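Local coordinates for galectin-1 (Bufo arenarum, PDB 1GAN), which binds beta-galactosides as a homodimeric lectin, probably also a range of complex carbohydrates, and may regulate cell differentiation and apoptosis, at residues K29-N34 / F46-D51. Sequence-based numbering, arbitrary orientation.
Sequences KGFAVN and FNARFD. With GAL (beta-D-galactopyranose), chain C; NDG (2-acetamido-2-deoxy-alpha-D-glucopyranose), chain B.
Phe31 O accepts two hydrogen bonds from the strand opposite. Ala48 N donates to Phe31 O at 2.9 Å. Asn47 ND2 comes from above the carbonyl plane, 3.1 Å from Phe31 O. This second bond lies in the amide plane of Asn47. With chi1 at -170°, Asn47 CG turns away from the backbone N, and this brings ND2 toward Phe31 O. The bond from ND2 probably helps hold the amide's rotation, with OD1 turned to Arg49. There Arg49 NE and NH2 grip Asn47 OD1 side-on, NE at 2.8 Å. The extended Arg49 chain carries the guanidinium edge to the sugars: NH2 bonds GAL O4 at 2.7 Å and GAL O5, while NH1 bonds NDG O3 at 2.9 Å. Asn47 OD1 also lies 2.9 Å from GAL O4. His45, Asn62 and Glu72 supply further bonds to the galactose.

Strands 30-35 and 41-49 form an antiparallel hairpin in the sugar-binding sheet of the galectin beta-sandwich. The side chains of Ala32, Asn47 and Arg49 lie on the sugar face. Those of Phe31, Val33, Phe46 and Ala48 lie on the opposite face, toward the second sheet, where Phe31 touches Val86 and Val33 touches Phe90. Ala48 CB sits over one face of the Phe31 ring, 3.9 Å from its centroid, in a CH-pi contact. Phe31 CE1 meets the edge of the Phe46 ring at CE1, 4.0 Å away. Where the chain turns a corner, Phe50 N bonds Lys29 O, and the Phe50 ring turns its edge to Gly30 N.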
loop_
_atom_site.group_PDB
_atom_site.type_symbol
_atom_site.label_atom_id
_atom_site.label_comp_id
_atom_site.label_asym_id
_atom_site.label_seq_id
_atom_site.Cartn_x
_atom_site.Cartn_y
_atom_site.Cartn_z
ATOM N N LYS A 29 19.141 -3.976 11.389
ATOM C CA LYS A 29 19.230 -4.797 12.597
ATOM C C LYS A 29 17.947 -5.605 12.814
ATOM O O LYS A 29 17.867 -6.450 13.711
ATOM C CB LYS A 29 19.489 -3.893 13.816
ATOM C CG LYS A 29 20.555 -2.823 13.540
ATOM C CD LYS A 29 21.383 -2.424 14.758
ATOM C CE LYS A 29 20.594 -1.596 15.746
ATOM N NZ LYS A 29 21.430 -1.119 16.905
ATOM N N GLY A 30 16.934 -5.307 12.013
ATOM C CA GLY A 30 15.663 -5.988 12.120
ATOM C C GLY A 30 14.609 -5.234 11.334
ATOM O O GLY A 30 14.836 -4.115 10.893
ATOM N N PHE A 31 13.483 -5.880 11.082
ATOM C CA PHE A 31 12.388 -5.253 10.373
ATOM C C PHE A 31 11.091 -5.688 11.049
ATOM O O PHE A 31 11.052 -6.721 11.729
ATOM C CB PHE A 31 12.422 -5.587 8.868
ATOM C CG PHE A 31 12.014 -6.992 8.516
ATOM C CD1 PHE A 31 10.662 -7.339 8.403
ATOM C CD2 PHE A 31 12.977 -7.956 8.226
ATOM C CE1 PHE A 31 10.274 -8.636 8.003
ATOM C CE2 PHE A 31 12.604 -9.257 7.825
ATOM C CZ PHE A 31 11.253 -9.596 7.715
ATOM N N ALA A 32 10.044 -4.880 10.911
ATOM C CA ALA A 32 8.766 -5.202 11.518
ATOM C C ALA A 32 7.620 -4.941 10.571
ATOM O O ALA A 32 7.723 -4.073 9.692
ATOM C CB ALA A 32 8.583 -4.384 12.779
ATOM N N VAL A 33 6.562 -5.741 10.715
ATOM C CA VAL A 33 5.319 -5.581 9.958
ATOM C C VAL A 33 4.323 -5.427 11.096
ATOM O O VAL A 33 4.337 -6.236 12.039
ATOM C CB VAL A 33 4.925 -6.837 9.122
ATOM C CG1 VAL A 33 3.567 -6.637 8.459
ATOM C CG2 VAL A 33 5.919 -7.067 8.029
ATOM N N ASN A 34 3.499 -4.376 11.050
ATOM C CA ASN A 34 2.488 -4.118 12.077
ATOM C C ASN A 34 1.079 -4.144 11.480
ATOM O O ASN A 34 0.816 -3.559 10.429
ATOM C CB ASN A 34 2.722 -2.769 12.720
ATOM C CG ASN A 34 4.124 -2.613 13.294
ATOM O OD1 ASN A 34 4.488 -3.304 14.237
ATOM N ND2 ASN A 34 4.894 -1.658 12.768
ATOM N N PHE A 46 4.987 -8.019 14.106
ATOM C CA PHE A 46 5.899 -9.086 13.704
ATOM C C PHE A 46 7.287 -8.466 13.527
ATOM O O PHE A 46 7.534 -7.727 12.569
ATOM C CB PHE A 46 5.400 -9.691 12.403
ATOM C CG PHE A 46 6.347 -10.677 11.787
ATOM C CD1 PHE A 46 7.327 -10.249 10.886
ATOM C CD2 PHE A 46 6.243 -12.040 12.078
ATOM C CE1 PHE A 46 8.190 -11.152 10.280
ATOM C CE2 PHE A 46 7.097 -12.953 11.477
ATOM C CZ PHE A 46 8.079 -12.505 10.571
ATOM N N ASN A 47 8.206 -8.801 14.429
ATOM C CA ASN A 47 9.543 -8.216 14.428
ATOM C C ASN A 47 10.674 -9.241 14.218
ATOM O O ASN A 47 10.991 -10.027 15.106
ATOM C CB ASN A 47 9.680 -7.483 15.776
ATOM C CG ASN A 47 10.912 -6.582 15.895
ATOM O OD1 ASN A 47 11.235 -6.151 17.000
ATOM N ND2 ASN A 47 11.564 -6.258 14.790
ATOM N N ALA A 48 11.275 -9.249 13.036
ATOM C CA ALA A 48 12.380 -10.170 12.761
ATOM C C ALA A 48 13.649 -9.463 13.199
ATOM O O ALA A 48 14.019 -8.461 12.621
ATOM C CB ALA A 48 12.448 -10.490 11.283
ATOM N N ARG A 49 14.309 -9.971 14.227
ATOM C CA ARG A 49 15.522 -9.346 14.744
ATOM C C ARG A 49 16.804 -10.082 14.363
ATOM O O ARG A 49 16.972 -11.275 14.657
ATOM C CB ARG A 49 15.432 -9.245 16.267
ATOM C CG ARG A 49 14.363 -8.285 16.750
ATOM C CD ARG A 49 14.081 -8.440 18.209
ATOM N NE ARG A 49 12.926 -7.635 18.601
ATOM C CZ ARG A 49 12.605 -7.327 19.862
ATOM N NH1 ARG A 49 13.345 -7.768 20.879
ATOM N NH2 ARG A 49 11.614 -6.490 20.107
ATOM N N PHE A 50 17.699 -9.386 13.675
ATOM C CA PHE A 50 18.981 -9.982 13.301
ATOM C C PHE A 50 19.954 -9.840 14.496
ATOM O O PHE A 50 20.693 -10.777 14.839
ATOM C CB PHE A 50 19.565 -9.258 12.079
ATOM C CG PHE A 50 18.786 -9.460 10.815
ATOM C CD1 PHE A 50 18.843 -10.669 10.138
ATOM C CD2 PHE A 50 18.038 -8.417 10.265
ATOM C CE1 PHE A 50 18.173 -10.844 8.922
ATOM C CE2 PHE A 50 17.365 -8.586 9.047
ATOM C CZ PHE A 50 17.434 -9.796 8.377
ATOM N N ASP A 51 19.941 -8.652 15.101
ATOM C CA ASP A 51 20.776 -8.302 16.242
ATOM C C ASP A 51 20.106 -7.045 16.797
ATOM O O ASP A 51 20.481 -5.919 16.453
ATOM C CB ASP A 51 22.195 -7.971 15.768
ATOM C CG ASP A 51 23.210 -7.882 16.906
ATOM O OD1 ASP A 51 22.838 -7.599 18.063
ATOM O OD2 ASP A 51 24.413 -8.071 16.619
HETATM C C1 GAL C . 10.563 -3.923 22.366
HETATM C C2 GAL C . 11.013 -3.146 21.120
HETATM C C3 GAL C . 9.810 -2.718 20.274
HETATM C C4 GAL C . 8.976 -3.940 19.932
HETATM C C5 GAL C . 8.585 -4.667 21.220
HETATM C C6 GAL C . 7.800 -5.913 20.978
HETATM O O2 GAL C . 11.778 -2.011 21.490
HETATM O O3 GAL C . 10.259 -2.131 19.066
HETATM O O4 GAL C . 9.729 -4.800 19.087
HETATM O O5 GAL C . 9.762 -5.049 21.967
HETATM O O6 GAL C . 7.372 -6.455 22.210
HETATM C C1 NDG B . 12.762 -6.120 26.724
HETATM C C2 NDG B . 12.178 -7.048 25.656
HETATM C C3 NDG B . 12.281 -6.380 24.293
HETATM C C4 NDG B . 11.501 -5.076 24.300
HETATM C C5 NDG B . 12.016 -4.173 25.448
HETATM C C6 NDG B . 11.144 -2.931 25.660
HETATM C C7 NDG B . 12.622 -9.243 26.540
HETATM C C8 NDG B . 13.422 -10.535 26.475
HETATM O O5 NDG B . 12.022 -4.884 26.722
HETATM O O3 NDG B . 11.782 -7.236 23.286
HETATM O O4 NDG B . 11.687 -4.414 23.023
HETATM O O6 NDG B . 9.796 -3.276 26.015
HETATM O O7 NDG B . 11.756 -9.102 27.398
HETATM N N2 NDG B . 12.902 -8.305 25.645
HETATM O O1 NDG B . 14.043 -5.774 26.335
#